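Local atomic coordinates of C-domain type II peptide synthetase (Streptomyces globisporus, PDB entry 4ZNM), a protein that is a condensation-domain protein of two-lobed fold, probably a free-standing (type II) part of a peptide synthetase system. Residues P41-H47 against E402-P407; W52-I58 against F144-V150; A164-R170 against E304-G308; K213-R217 against R349-V354; G222-I226 against I289-T293. All blocks are in the same frame, centred on the assembly; numbering follows the deposited sequence.

Contact 1: residues P41-H47 against E402-P407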
# COMPACT_ATOMS: atom_id res chain seq x y z
N PRO A 41 1.19 0.77 14.06
CA PRO A 41 2.12 0.11 13.13
C PRO A 41 2.98 -1.00 13.73
O PRO A 41 3.45 -1.82 12.96
CB PRO A 41 3.00 1.25 12.63
CG PRO A 41 2.79 2.39 13.58
CD PRO A 41 1.43 2.22 14.17
N PHE A 42 3.16 -1.05 15.06
CA PHE A 42 3.90 -2.15 15.65
C PHE A 42 2.95 -3.12 16.36
O PHE A 42 3.38 -4.01 17.09
CB PHE A 42 4.99 -1.58 16.58
CG PHE A 42 5.93 -0.70 15.83
CD1 PHE A 42 6.97 -1.25 15.11
CD2 PHE A 42 5.70 0.67 15.76
CE1 PHE A 42 7.81 -0.46 14.36
CE2 PHE A 42 6.55 1.49 15.01
CZ PHE A 42 7.60 0.93 14.31
N GLY A 43 1.66 -2.94 16.12
CA GLY A 43 0.68 -3.88 16.60
C GLY A 43 0.35 -4.95 15.55
O GLY A 43 0.81 -4.90 14.40
N PRO A 44 -0.48 -5.91 15.93
CA PRO A 44 -0.75 -7.12 15.13
C PRO A 44 -1.72 -6.89 13.99
O PRO A 44 -1.92 -7.83 13.24
CB PRO A 44 -1.34 -8.09 16.15
CG PRO A 44 -2.01 -7.21 17.17
CD PRO A 44 -1.19 -5.92 17.22
N MSE A 45 -2.32 -5.70 13.85
CA MSE A 45 -3.19 -5.46 12.70
C MSE A 45 -2.50 -4.67 11.59
O MSE A 45 -3.11 -4.37 10.55
CB MSE A 45 -4.49 -4.75 13.15
CG MSE A 45 -5.34 -5.53 14.12
SE MSE A 45 -5.95 -7.28 13.34
CE MSE A 45 -7.21 -6.56 12.01
N TYR A 46 -1.23 -4.32 11.78
CA TYR A 46 -0.57 -3.53 10.74
C TYR A 46 0.10 -4.50 9.78
O TYR A 46 1.31 -4.78 9.83
CB TYR A 46 0.44 -2.53 11.34
CG TYR A 46 1.01 -1.62 10.32
CD1 TYR A 46 0.23 -0.61 9.75
CD2 TYR A 46 2.32 -1.74 9.91
CE1 TYR A 46 0.74 0.26 8.82
CE2 TYR A 46 2.85 -0.88 8.95
CZ TYR A 46 2.05 0.11 8.42
OH TYR A 46 2.54 0.96 7.46
N HIS A 47 -0.74 -5.09 8.92
CA HIS A 47 -0.31 -6.10 8.00
C HIS A 47 -0.79 -5.80 6.59
O HIS A 47 -1.52 -4.84 6.36
CB HIS A 47 -0.79 -7.50 8.44
CG HIS A 47 -2.23 -7.57 8.83
ND1 HIS A 47 -3.25 -7.10 8.02
CD2 HIS A 47 -2.82 -8.05 9.95
CE1 HIS A 47 -4.41 -7.31 8.63
NE2 HIS A 47 -4.18 -7.90 9.79
N GLU A 402 -13.24 -4.30 9.81
CA GLU A 402 -12.09 -4.25 10.69
C GLU A 402 -10.92 -5.02 10.11
O GLU A 402 -10.84 -6.24 10.26
CB GLU A 402 -12.42 -4.82 12.08
CG GLU A 402 -11.30 -4.58 13.10
CD GLU A 402 -11.80 -4.51 14.55
OE1 GLU A 402 -12.70 -5.31 14.90
OE2 GLU A 402 -11.28 -3.65 15.32
N GLY A 403 -10.01 -4.30 9.45
CA GLY A 403 -8.96 -4.92 8.66
C GLY A 403 -7.60 -4.36 8.91
O GLY A 403 -7.30 -3.89 10.02
N SER A 404 -6.77 -4.38 7.87
CA SER A 404 -5.40 -3.88 7.99
C SER A 404 -5.39 -2.45 8.54
O SER A 404 -6.19 -1.60 8.15
CB SER A 404 -4.66 -3.92 6.67
OG SER A 404 -4.63 -5.23 6.10
N ASP A 405 -4.49 -2.21 9.47
CA ASP A 405 -4.47 -0.96 10.23
C ASP A 405 -3.92 0.22 9.40
O ASP A 405 -2.93 0.09 8.68
CB ASP A 405 -3.64 -1.21 11.50
CG ASP A 405 -3.48 0.02 12.37
OD1 ASP A 405 -4.31 0.20 13.31
OD2 ASP A 405 -2.51 0.79 12.14
N ILE A 406 -4.58 1.36 9.50
CA ILE A 406 -4.02 2.65 9.11
C ILE A 406 -3.64 3.39 10.39
O ILE A 406 -4.52 3.71 11.19
CB ILE A 406 -5.01 3.48 8.28
CG1 ILE A 406 -5.29 2.82 6.95
CG2 ILE A 406 -4.43 4.92 8.02
CD1 ILE A 406 -6.43 3.50 6.18
N PRO A 407 -2.33 3.65 10.60
CA PRO A 407 -1.87 4.17 11.90
C PRO A 407 -2.66 5.39 12.37
O PRO A 407 -3.08 5.43 13.54
CB PRO A 407 -0.39 4.52 11.63
CG PRO A 407 0.01 3.52 10.59
CD PRO A 407 -1.20 3.36 9.71
O HOH W 1 -1.41 -2.16 7.02

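Contact 2: residues W52-I58 against F144-V150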
# COMPACT_ATOMS: atom_id res chain seq x y z
N TRP A 52 -4.12 -14.82 -4.51
CA TRP A 52 -3.84 -15.30 -5.86
C TRP A 52 -4.75 -16.47 -6.19
O TRP A 52 -4.89 -17.40 -5.36
CB TRP A 52 -2.40 -15.73 -5.97
CG TRP A 52 -1.43 -14.63 -5.96
CD1 TRP A 52 -0.86 -14.05 -7.05
CD2 TRP A 52 -0.91 -13.95 -4.83
NE1 TRP A 52 -0.01 -13.07 -6.66
CE2 TRP A 52 -0.03 -12.97 -5.30
CE3 TRP A 52 -1.12 -14.06 -3.46
CZ2 TRP A 52 0.66 -12.11 -4.45
CZ3 TRP A 52 -0.44 -13.22 -2.61
CH2 TRP A 52 0.45 -12.25 -3.11
N ARG A 53 -5.35 -16.46 -7.37
CA ARG A 53 -6.12 -17.61 -7.87
C ARG A 53 -5.14 -18.59 -8.50
O ARG A 53 -4.37 -18.20 -9.41
CB ARG A 53 -7.17 -17.13 -8.89
CG ARG A 53 -8.17 -18.17 -9.35
CD ARG A 53 -9.23 -18.47 -8.29
NE ARG A 53 -10.20 -19.39 -8.84
CZ ARG A 53 -11.34 -19.05 -9.42
NH1 ARG A 53 -12.09 -19.99 -9.94
NH2 ARG A 53 -11.72 -17.78 -9.49
N LEU A 54 -5.15 -19.84 -8.02
CA LEU A 54 -4.22 -20.90 -8.52
C LEU A 54 -4.94 -21.95 -9.34
O LEU A 54 -5.92 -22.51 -8.89
CB LEU A 54 -3.51 -21.61 -7.37
CG LEU A 54 -2.78 -20.74 -6.34
CD1 LEU A 54 -2.12 -21.64 -5.26
CD2 LEU A 54 -1.76 -19.90 -7.02
N THR A 55 -4.45 -22.21 -10.55
CA THR A 55 -4.99 -23.22 -11.45
C THR A 55 -3.95 -24.32 -11.62
O THR A 55 -2.82 -24.04 -12.03
CB THR A 55 -5.34 -22.62 -12.84
OG1 THR A 55 -6.20 -21.48 -12.64
CG2 THR A 55 -6.03 -23.66 -13.74
N GLY A 56 -4.32 -25.55 -11.28
CA GLY A 56 -3.42 -26.68 -11.39
C GLY A 56 -3.42 -27.46 -10.10
O GLY A 56 -3.96 -27.00 -9.10
N GLY A 57 -2.83 -28.64 -10.13
CA GLY A 57 -2.76 -29.48 -8.95
C GLY A 57 -1.77 -28.89 -7.97
O GLY A 57 -0.83 -28.23 -8.37
N ILE A 58 -2.01 -29.12 -6.68
CA ILE A 58 -1.15 -28.60 -5.62
C ILE A 58 -0.80 -29.74 -4.71
O ILE A 58 -1.70 -30.47 -4.28
CB ILE A 58 -1.83 -27.50 -4.79
CG1 ILE A 58 -2.11 -26.27 -5.64
CG2 ILE A 58 -0.97 -27.15 -3.54
CD1 ILE A 58 -3.03 -25.28 -4.92
N PHE A 144 -10.96 -25.17 -3.85
CA PHE A 144 -12.28 -25.54 -4.33
C PHE A 144 -12.36 -27.00 -4.75
O PHE A 144 -13.34 -27.70 -4.46
CB PHE A 144 -12.66 -24.65 -5.50
CG PHE A 144 -12.66 -23.19 -5.15
CD1 PHE A 144 -13.65 -22.65 -4.34
CD2 PHE A 144 -11.66 -22.36 -5.62
CE1 PHE A 144 -13.65 -21.29 -4.03
CE2 PHE A 144 -11.67 -21.01 -5.32
CZ PHE A 144 -12.66 -20.48 -4.52
N ASP A 145 -11.36 -27.44 -5.48
CA ASP A 145 -11.30 -28.81 -5.99
C ASP A 145 -9.82 -29.07 -6.26
O ASP A 145 -8.97 -28.27 -5.84
CB ASP A 145 -12.20 -29.01 -7.21
CG ASP A 145 -11.82 -28.12 -8.40
OD1 ASP A 145 -10.61 -27.86 -8.57
OD2 ASP A 145 -12.72 -27.71 -9.18
N GLN A 146 -9.50 -30.19 -6.91
CA GLN A 146 -8.11 -30.64 -6.99
C GLN A 146 -7.28 -29.76 -7.93
O GLN A 146 -6.05 -29.89 -7.98
CB GLN A 146 -8.06 -32.12 -7.44
CG GLN A 146 -8.44 -33.11 -6.34
CD GLN A 146 -7.46 -33.08 -5.17
OE1 GLN A 146 -6.29 -33.43 -5.31
NE2 GLN A 146 -7.92 -32.62 -4.03
N LYS A 147 -7.92 -28.85 -8.65
CA LYS A 147 -7.17 -28.02 -9.61
C LYS A 147 -7.50 -26.52 -9.55
O LYS A 147 -6.97 -25.74 -10.36
CB LYS A 147 -7.40 -28.54 -11.04
CG LYS A 147 -8.85 -28.57 -11.46
CD LYS A 147 -9.04 -29.17 -12.85
CE LYS A 147 -10.51 -29.26 -13.23
NZ LYS A 147 -11.27 -30.14 -12.31
N ASP A 148 -8.36 -26.11 -8.61
CA ASP A 148 -8.65 -24.68 -8.42
C ASP A 148 -8.58 -24.27 -6.94
O ASP A 148 -9.13 -24.96 -6.09
CB ASP A 148 -10.02 -24.40 -9.02
CG ASP A 148 -10.32 -22.92 -9.19
OD1 ASP A 148 -9.42 -22.06 -9.06
OD2 ASP A 148 -11.50 -22.64 -9.47
N ALA A 149 -7.91 -23.15 -6.63
CA ALA A 149 -7.74 -22.72 -5.24
C ALA A 149 -7.45 -21.23 -5.19
O ALA A 149 -7.13 -20.61 -6.23
CB ALA A 149 -6.59 -23.47 -4.58
N VAL A 150 -7.59 -20.67 -4.00
CA VAL A 150 -7.18 -19.31 -3.70
C VAL A 150 -6.10 -19.35 -2.60
O VAL A 150 -6.32 -19.94 -1.55
CB VAL A 150 -8.39 -18.47 -3.24
CG1 VAL A 150 -7.93 -17.04 -2.82
CG2 VAL A 150 -9.39 -18.38 -4.34
O HOH W 2 -8.50 -21.57 -11.29
O HOH W 3 -4.19 -31.46 -6.55

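Contact 3: residues A164-R170 against E304-G308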
# COMPACT_ATOMS: atom_id res chain seq x y z
N ALA A 164 6.84 -6.03 -2.43
CA ALA A 164 7.40 -7.19 -1.74
C ALA A 164 6.47 -8.39 -1.79
O ALA A 164 6.93 -9.52 -1.87
CB ALA A 164 7.72 -6.85 -0.27
N MSE A 165 5.16 -8.16 -1.71
CA MSE A 165 4.18 -9.25 -1.73
C MSE A 165 4.19 -9.93 -3.13
O MSE A 165 4.08 -11.13 -3.25
CB MSE A 165 2.77 -8.74 -1.40
CG MSE A 165 2.54 -8.34 0.04
SE MSE A 165 2.63 -9.82 1.27
CE MSE A 165 1.38 -11.01 0.42
N HIS A 166 4.33 -9.13 -4.16
CA HIS A 166 4.47 -9.68 -5.52
C HIS A 166 5.72 -10.58 -5.58
O HIS A 166 5.65 -11.72 -6.06
CB HIS A 166 4.51 -8.57 -6.53
CG HIS A 166 4.90 -9.02 -7.90
ND1 HIS A 166 3.99 -9.17 -8.92
CD2 HIS A 166 6.11 -9.35 -8.42
CE1 HIS A 166 4.62 -9.57 -10.01
NE2 HIS A 166 5.91 -9.69 -9.73
N VAL A 167 6.85 -10.11 -5.03
CA VAL A 167 8.09 -10.88 -4.99
C VAL A 167 7.92 -12.19 -4.18
O VAL A 167 8.40 -13.26 -4.60
CB VAL A 167 9.26 -10.04 -4.42
CG1 VAL A 167 10.51 -10.92 -4.17
CG2 VAL A 167 9.63 -8.89 -5.41
N ILE A 168 7.23 -12.13 -3.04
CA ILE A 168 7.07 -13.29 -2.18
C ILE A 168 6.30 -14.41 -2.90
O ILE A 168 6.61 -15.60 -2.79
CB ILE A 168 6.35 -12.90 -0.89
CG1 ILE A 168 7.27 -12.00 -0.04
CG2 ILE A 168 5.91 -14.15 -0.08
CD1 ILE A 168 6.53 -11.31 1.12
N ALA A 169 5.26 -14.00 -3.62
CA ALA A 169 4.41 -14.93 -4.33
C ALA A 169 5.21 -15.56 -5.47
O ALA A 169 5.15 -16.78 -5.68
CB ALA A 169 3.16 -14.22 -4.84
N ARG A 170 6.00 -14.75 -6.16
CA ARG A 170 6.77 -15.25 -7.29
C ARG A 170 7.81 -16.25 -6.81
O ARG A 170 7.94 -17.35 -7.36
CB ARG A 170 7.46 -14.14 -8.08
CG ARG A 170 8.33 -14.74 -9.20
CD ARG A 170 9.48 -13.94 -9.57
NE ARG A 170 10.41 -13.70 -8.49
CZ ARG A 170 11.45 -12.88 -8.63
NH1 ARG A 170 11.63 -12.31 -9.81
NH2 ARG A 170 12.30 -12.64 -7.63
N GLU A 304 15.21 -4.73 -6.41
CA GLU A 304 13.92 -5.11 -7.02
C GLU A 304 13.44 -6.52 -6.65
O GLU A 304 12.27 -6.81 -6.77
CB GLU A 304 14.01 -5.00 -8.56
CG GLU A 304 14.98 -5.96 -9.23
CD GLU A 304 15.18 -5.63 -10.71
OE1 GLU A 304 15.86 -6.42 -11.40
OE2 GLU A 304 14.65 -4.60 -11.18
N ASP A 305 14.36 -7.39 -6.25
CA ASP A 305 14.01 -8.71 -5.74
C ASP A 305 13.99 -8.75 -4.20
O ASP A 305 13.98 -9.85 -3.61
CB ASP A 305 14.99 -9.74 -6.27
CG ASP A 305 14.94 -9.85 -7.80
OD1 ASP A 305 13.81 -9.87 -8.35
OD2 ASP A 305 16.01 -9.86 -8.46
N THR A 306 14.02 -7.58 -3.56
CA THR A 306 14.20 -7.48 -2.11
C THR A 306 12.87 -7.35 -1.37
O THR A 306 12.09 -6.44 -1.66
CB THR A 306 15.05 -6.27 -1.69
OG1 THR A 306 16.34 -6.36 -2.30
CG2 THR A 306 15.22 -6.23 -0.15
N VAL A 307 12.68 -8.21 -0.37
CA VAL A 307 11.52 -8.11 0.52
C VAL A 307 11.82 -7.15 1.65
O VAL A 307 12.86 -7.23 2.34
CB VAL A 307 11.10 -9.52 1.02
CG1 VAL A 307 9.98 -9.45 2.07
CG2 VAL A 307 10.67 -10.37 -0.16
N GLY A 308 10.91 -6.20 1.79
CA GLY A 308 10.97 -5.17 2.80
C GLY A 308 9.88 -4.14 2.53
O GLY A 308 9.16 -4.23 1.54
O HOH W 4 13.58 -12.52 -4.82

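Contact 4: residues K213-R217 against R349-V354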
# COMPACT_ATOMS: atom_id res chain seq x y z
N LYS A 213 16.95 19.46 0.30
CA LYS A 213 16.43 20.05 1.54
C LYS A 213 16.11 21.52 1.31
O LYS A 213 15.09 22.00 1.77
CB LYS A 213 17.43 19.90 2.71
CG LYS A 213 17.36 18.52 3.34
CD LYS A 213 18.39 18.27 4.41
CE LYS A 213 18.17 16.88 4.99
NZ LYS A 213 18.81 16.67 6.30
N GLU A 214 16.98 22.20 0.58
CA GLU A 214 16.75 23.63 0.31
C GLU A 214 15.55 23.77 -0.62
O GLU A 214 14.76 24.67 -0.44
CB GLU A 214 17.97 24.31 -0.30
CG GLU A 214 18.01 25.83 -0.05
CD GLU A 214 19.17 26.54 -0.74
OE1 GLU A 214 20.31 26.02 -0.69
OE2 GLU A 214 18.95 27.62 -1.33
N PHE A 215 15.41 22.87 -1.58
CA PHE A 215 14.21 22.87 -2.43
C PHE A 215 12.92 22.73 -1.60
O PHE A 215 11.96 23.46 -1.81
CB PHE A 215 14.26 21.75 -3.47
CG PHE A 215 12.93 21.46 -4.10
CD1 PHE A 215 12.50 22.18 -5.19
CD2 PHE A 215 12.09 20.49 -3.59
CE1 PHE A 215 11.28 21.95 -5.74
CE2 PHE A 215 10.85 20.27 -4.14
CZ PHE A 215 10.46 20.99 -5.23
N TRP A 216 12.90 21.79 -0.66
CA TRP A 216 11.68 21.51 0.09
C TRP A 216 11.32 22.61 1.09
O TRP A 216 10.14 22.92 1.26
CB TRP A 216 11.82 20.18 0.82
CG TRP A 216 11.69 19.00 -0.10
CD1 TRP A 216 12.67 18.14 -0.50
CD2 TRP A 216 10.49 18.57 -0.76
NE1 TRP A 216 12.15 17.18 -1.35
CE2 TRP A 216 10.81 17.43 -1.52
CE3 TRP A 216 9.18 19.03 -0.76
CZ2 TRP A 216 9.85 16.75 -2.29
CZ3 TRP A 216 8.23 18.35 -1.50
CH2 TRP A 216 8.57 17.23 -2.26
N ARG A 217 12.33 23.17 1.76
CA ARG A 217 12.11 24.30 2.66
C ARG A 217 11.37 25.40 1.90
O ARG A 217 10.39 25.96 2.40
CB ARG A 217 13.44 24.86 3.20
CG ARG A 217 14.05 24.09 4.36
CD ARG A 217 15.35 24.77 4.86
NE ARG A 217 16.44 23.81 5.02
CZ ARG A 217 17.55 23.77 4.29
NH1 ARG A 217 17.79 24.66 3.33
NH2 ARG A 217 18.46 22.83 4.53
N ARG A 349 13.62 12.34 7.44
CA ARG A 349 14.67 13.35 7.30
C ARG A 349 14.18 14.70 6.76
O ARG A 349 14.80 15.74 6.99
CB ARG A 349 15.78 12.82 6.36
CG ARG A 349 16.64 11.72 6.97
CD ARG A 349 17.43 12.20 8.21
NE ARG A 349 18.08 11.08 8.90
CZ ARG A 349 19.32 10.66 8.65
NH1 ARG A 349 19.82 9.64 9.34
NH2 ARG A 349 20.06 11.24 7.71
N LEU A 350 13.08 14.68 6.03
CA LEU A 350 12.53 15.90 5.47
C LEU A 350 11.75 16.68 6.53
O LEU A 350 11.86 17.88 6.62
CB LEU A 350 11.63 15.59 4.28
CG LEU A 350 10.73 16.71 3.77
CD1 LEU A 350 11.57 17.93 3.45
CD2 LEU A 350 9.93 16.30 2.56
N ILE A 351 10.94 16.00 7.34
CA ILE A 351 9.95 16.69 8.15
C ILE A 351 10.59 17.66 9.18
O ILE A 351 10.03 18.71 9.45
CB ILE A 351 9.01 15.68 8.84
CG1 ILE A 351 7.97 16.41 9.67
CG2 ILE A 351 9.76 14.70 9.70
CD1 ILE A 351 6.93 17.09 8.85
N PRO A 352 11.78 17.34 9.72
CA PRO A 352 12.33 18.32 10.67
C PRO A 352 12.66 19.65 9.99
O PRO A 352 12.77 20.66 10.67
CB PRO A 352 13.61 17.64 11.19
CG PRO A 352 13.50 16.21 10.78
CD PRO A 352 12.71 16.23 9.50
N GLU A 353 12.81 19.64 8.66
CA GLU A 353 13.07 20.85 7.88
C GLU A 353 11.82 21.70 7.69
O GLU A 353 11.91 22.90 7.48
CB GLU A 353 13.64 20.50 6.50
CG GLU A 353 14.96 19.73 6.56
CD GLU A 353 16.11 20.55 7.14
OE1 GLU A 353 16.34 21.69 6.68
OE2 GLU A 353 16.77 20.05 8.07
N VAL A 354 10.67 21.05 7.76
CA VAL A 354 9.37 21.71 7.59
C VAL A 354 8.45 21.25 8.73
O VAL A 354 7.43 20.57 8.50
CB VAL A 354 8.76 21.39 6.21
CG1 VAL A 354 9.52 22.09 5.15
CG2 VAL A 354 8.80 19.88 5.93

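Contact 5: residues G222-I226 against I289-T293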
# COMPACT_ATOMS: atom_id res chain seq x y z
N GLY A 222 5.24 27.41 4.62
CA GLY A 222 3.88 27.73 5.03
C GLY A 222 2.86 26.70 4.60
O GLY A 222 1.66 26.93 4.74
N ALA A 223 3.33 25.57 4.08
CA ALA A 223 2.41 24.54 3.68
C ALA A 223 1.93 23.73 4.90
O ALA A 223 2.67 23.50 5.87
CB ALA A 223 3.05 23.62 2.69
N ARG A 224 0.68 23.29 4.82
CA ARG A 224 0.10 22.40 5.80
C ARG A 224 -0.63 21.31 5.02
O ARG A 224 -1.48 21.63 4.20
CB ARG A 224 -0.87 23.14 6.73
CG ARG A 224 -0.23 24.28 7.55
CD ARG A 224 0.52 23.75 8.76
NE ARG A 224 0.94 24.82 9.66
CZ ARG A 224 1.96 25.65 9.42
NH1 ARG A 224 2.66 25.57 8.30
NH2 ARG A 224 2.27 26.58 10.31
N ILE A 225 -0.29 20.05 5.27
CA ILE A 225 -1.05 18.94 4.70
C ILE A 225 -2.53 19.19 5.00
O ILE A 225 -2.88 19.54 6.11
CB ILE A 225 -0.61 17.58 5.25
CG1 ILE A 225 0.80 17.24 4.73
CG2 ILE A 225 -1.57 16.50 4.80
CD1 ILE A 225 1.47 16.08 5.47
N ILE A 226 -3.39 18.97 4.01
CA ILE A 226 -4.81 19.23 4.17
C ILE A 226 -5.43 18.15 5.07
O ILE A 226 -5.17 16.95 4.91
CB ILE A 226 -5.51 19.32 2.78
CG1 ILE A 226 -6.91 19.89 2.89
CG2 ILE A 226 -5.62 17.99 2.16
CD1 ILE A 226 -7.25 20.77 1.71
N ILE A 289 -3.11 23.32 -2.07
CA ILE A 289 -3.44 21.98 -1.64
C ILE A 289 -2.22 21.10 -1.50
O ILE A 289 -1.51 20.81 -2.48
CB ILE A 289 -4.46 21.36 -2.62
CG1 ILE A 289 -5.78 22.12 -2.51
CG2 ILE A 289 -4.66 19.88 -2.33
CD1 ILE A 289 -6.89 21.52 -3.33
N THR A 290 -1.97 20.65 -0.28
CA THR A 290 -0.88 19.71 -0.06
C THR A 290 -1.44 18.37 0.43
O THR A 290 -2.06 18.28 1.49
CB THR A 290 0.14 20.25 0.99
OG1 THR A 290 0.70 21.49 0.55
CG2 THR A 290 1.25 19.25 1.19
N VAL A 291 -1.18 17.33 -0.35
CA VAL A 291 -1.65 15.97 -0.08
C VAL A 291 -0.48 15.02 -0.27
O VAL A 291 0.20 15.07 -1.28
CB VAL A 291 -2.83 15.57 -1.00
CG1 VAL A 291 -3.25 14.09 -0.75
CG2 VAL A 291 -4.01 16.47 -0.73
N PRO A 292 -0.24 14.15 0.70
CA PRO A 292 0.87 13.22 0.55
C PRO A 292 0.46 12.01 -0.28
O PRO A 292 -0.72 11.62 -0.32
CB PRO A 292 1.18 12.78 1.99
CG PRO A 292 -0.07 13.01 2.73
CD PRO A 292 -0.80 14.12 2.07
N THR A 293 1.44 11.46 -0.97
CA THR A 293 1.30 10.16 -1.59
C THR A 293 2.34 9.28 -0.92
O THR A 293 3.11 9.78 -0.10
CB THR A 293 1.52 10.21 -3.14
OG1 THR A 293 1.06 9.00 -3.74
CG2 THR A 293 2.99 10.41 -3.48
O HOH W 5 -2.90 22.18 1.96

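Contact 1: residues P41-H47 against E402-P407
Met-45, modelled as selenomethionine, gives up the largest area here. Its CB points toward the other loop, and its CE lies 3.3 Å from Gly-403 O and 4.0 Å from Glu-402 O. Its carbonyl does the polar work: Asp-405 N donates to Met-45 O at 2.8 Å, and Ser-404 CA adds a CA-H...O contact to Met-45 O at 3.5 Å. Asp-405, next in buried area, brings its CB within 4.0 Å of Met-45 CB, while its carboxylate is engaged by Lys-240 in a salt bridge. Tyr-46, centre of an inverse gamma turn, presents its ring edge to Asp-405 O (CD1 to O 3.4 Å) and lays CE1 3.8 Å from Pro-407 CD. Beyond it, His-47 ND1 and Ser-404 OG share a hydrogen bond of 3.0 Å. The other ring nitrogen of His-47 is held by Thr-127, and a water donates to both His-47 O and Asp-405 O. Gly-43 and Tyr-46 hydrogen-bond to His-156 and His-157 of the HHxxxD signature. Loop 402-407 returns the chain from strands 383-385 and 388-392 of the N-lobe sheet to C-lobe strand 410-416, consistent with the crossover by which a C-lobe excursion joins the N-lobe in condensation domains.

Contact 2: residues W52-I58 against F144-V150
Backbone hydrogen bonds set the register of two antiparallel strands whose axes approach to 4.7 Å. Leu-54 and Ala-149 form a hydrogen-bonded pair, Leu-54 N to Ala-149 O at 2.8 Å and Ala-149 N to Leu-54 O at 3.1 Å, and just past the strand Gly-56 N reaches Lys-147 O at 2.8 Å. CA-H...O contacts fill the gaps, among them Val-150 CA to Trp-52 O at 3.4 Å. Charge pairing comes next: Arg-53 meets Asp-148 in a bidentate salt bridge, NE to OD1 and NH1 to OD2, both 2.8 Å, with Phe-144 over one guanidinium face. Glu-110 and Arg-113 of helix 110-125 extend this network. A water links Thr-55 OG1 to Asp-148 OD1. In the apolar packing, Ile-58 CD1 lies 4.0 Å from Ala-149 CB, near Leu-141. The chemistry implies two neighbouring inner strands of the N-lobe sheet, near their ends: the face with Arg-53 and Asp-148 carries the charges, with Val-150 beside them, and the face with Leu-54 and Ala-149 is apolar.

Contact 3: residues A164-R170 against E304-G308
In condensation domains a loop between two C-lobe strands reaches across to the N-lobe, and residues 304-308, between strands 288-295 and 312-319, are consistent with this floor loop: they lie along helix 162-180, the helix that follows the HHxxxD signature of the N-lobe. The loop meets the helix first at Glu-304, whose carbonyl oxygen O sits 3.6 Å from Val-167 CG2 and accepts a hydrogen bond from Trp-163 NE1, just before the segment. Asp-305 brings charge: Arg-170 NH2 donates to Asp-305 OD1 at 3.2 Å in a salt bridge lying near the guanidinium plane, while a water donates to Asp-305 O and is weakly bonded by Arg-170 NH2. Asp-305 O also rests 3.7 Å from Val-167 CG1. The CA-to-CB bond of Thr-306 points away from the helix, and its OG1 is hydrogen-bonded to Ala-191 O. At Val-307 the contact becomes wholly apolar. Its CG2 settles between two helix residues one position apart, 3.8 Å from Ile-168 CG1 and 4.1 Å from Val-167 CG1, and its CG1 is 4.2 Å from Ala-164 CB. Gly-308, which pairs through its backbone with Asp-161, closes the segment against the start of the helix, where the small Ala-164 lets the chain pass close: the two CA atoms of Ala-164 and Val-307 are 4.8 Å apart, and Ala-164 CB stands 3.5 Å from Gly-308 O.

Contact 4: residues K213-R217 against R349-V354
Leu-350 lies over one face of the Trp-216 indole, its CD2 in a CH-pi contact 4.2 Å from the centroid of the five-membered ring and only 14° off the ring normal. The other methyl, Leu-350 CD1, packs 3.5 Å from Trp-216 CB, so the leucine straddles the root and the ring of the tryptophan. The indole nitrogen is committed elsewhere: Trp-216 NE1 hydrogen-bonds to His-343 O. Val-354 CG1 rests on the backbone of helix 207-219, 4.0 Å from Trp-216 O and 4.2 Å from Arg-217 CA. The segment 349-354 includes the 3-10 segment 351-353, with Glu-353 N bonded to Leu-350 O at 2.9 Å and Val-354 N to Ile-351 O at 3.0 Å. Glu-353 and Val-354 point toward helix 207-219, and Leu-350, set sideways, brings its methyls to Trp-216; helix 207-219 thus packs against this helical segment, close to Leu-314 and Pro-315 of C-lobe strand 312-319. Nearer the solvent, Arg-217 NE donates to Glu-353 OE1 at 2.7 Å in a salt bridge, and Arg-217 NH2 adds a weak bond of 3.2 Å to the same Glu-353 OE1. Lys-213 stretches past with its CG 4.2 Å from Glu-353 CG and its CE 4.1 Å from Arg-349 O; its NZ remains 4.3 Å from Glu-353 OE2, beyond salt-bridge range.

Contact 5: residues G222-I226 against I289-T293
Gly-222 has a positive phi of 73°, which favours glycine, and lies in the loop between helix 207-219 and strand 227-229. From there the chain is extended. Ala-223 points its CB toward strand 289-293, 3.8 Å from Thr-290 OG1. The CA-to-CB bond of Arg-224 points away from the strand, and its NH1 turns back to donate to Ala-223 O at 3.2 Å. The carbonyl of Arg-224, by contrast, faces the strand, its O 3.9 Å from Thr-290 CB, and is joined to it by a water that donates to Arg-224 O and accepts from Thr-290 N. Ile-225 and Thr-290 have the nearest CA atoms, 4.8 Å apart, and Ile-225 CA makes a CA-H...O contact of 3.4 Å with Thr-290 O. Ile-225 CG2 lies 3.7 Å from Pro-292 CD, and the same side chain packs on Phe-313 and Ile-368. Ile-226 makes the direct backbone bond, N to Thr-290 O at 2.9 Å, and sends CG2 to within 3.6 Å of Val-291 CG2, over Leu-280 of helix 268-284. Strand 288-295 meanwhile pairs with strand 312-319 through Ile-289, Val-291 and Thr-293. The chemistry implies that the loop satisfies both backbone polar groups of Thr-290, one directly and one through water, without forming regular strand pairing, while isoleucine, valine and proline side chains make up most of the rest.

How the contacts relate
Contacts 1, 3 and 5 are buried, whereas contacts 2 and 4 are only partly so and lie farthest from the chain centre, on opposite sides of it. Contacts 2, 3 and 4 each have an arginine-carboxylate bridge, in contact 3 at the margin of a buried apolar patch. Contact 2 belongs to the N-lobe and contacts 4 and 5 to the C-lobe side, the last two with centres about 14 Å apart and both flanked by strand 312-319. Contacts 1 and 3 probably join the lobes. Contacts 2 and 3 touch directly, Trp-52 CZ2 lying 3.3 Å from Ala-169 CB. Regular strand pairing marks contact 2; contacts 1 and 5 each have a single direct backbone hydrogen bond. Bridging waters occur in all but contact 4.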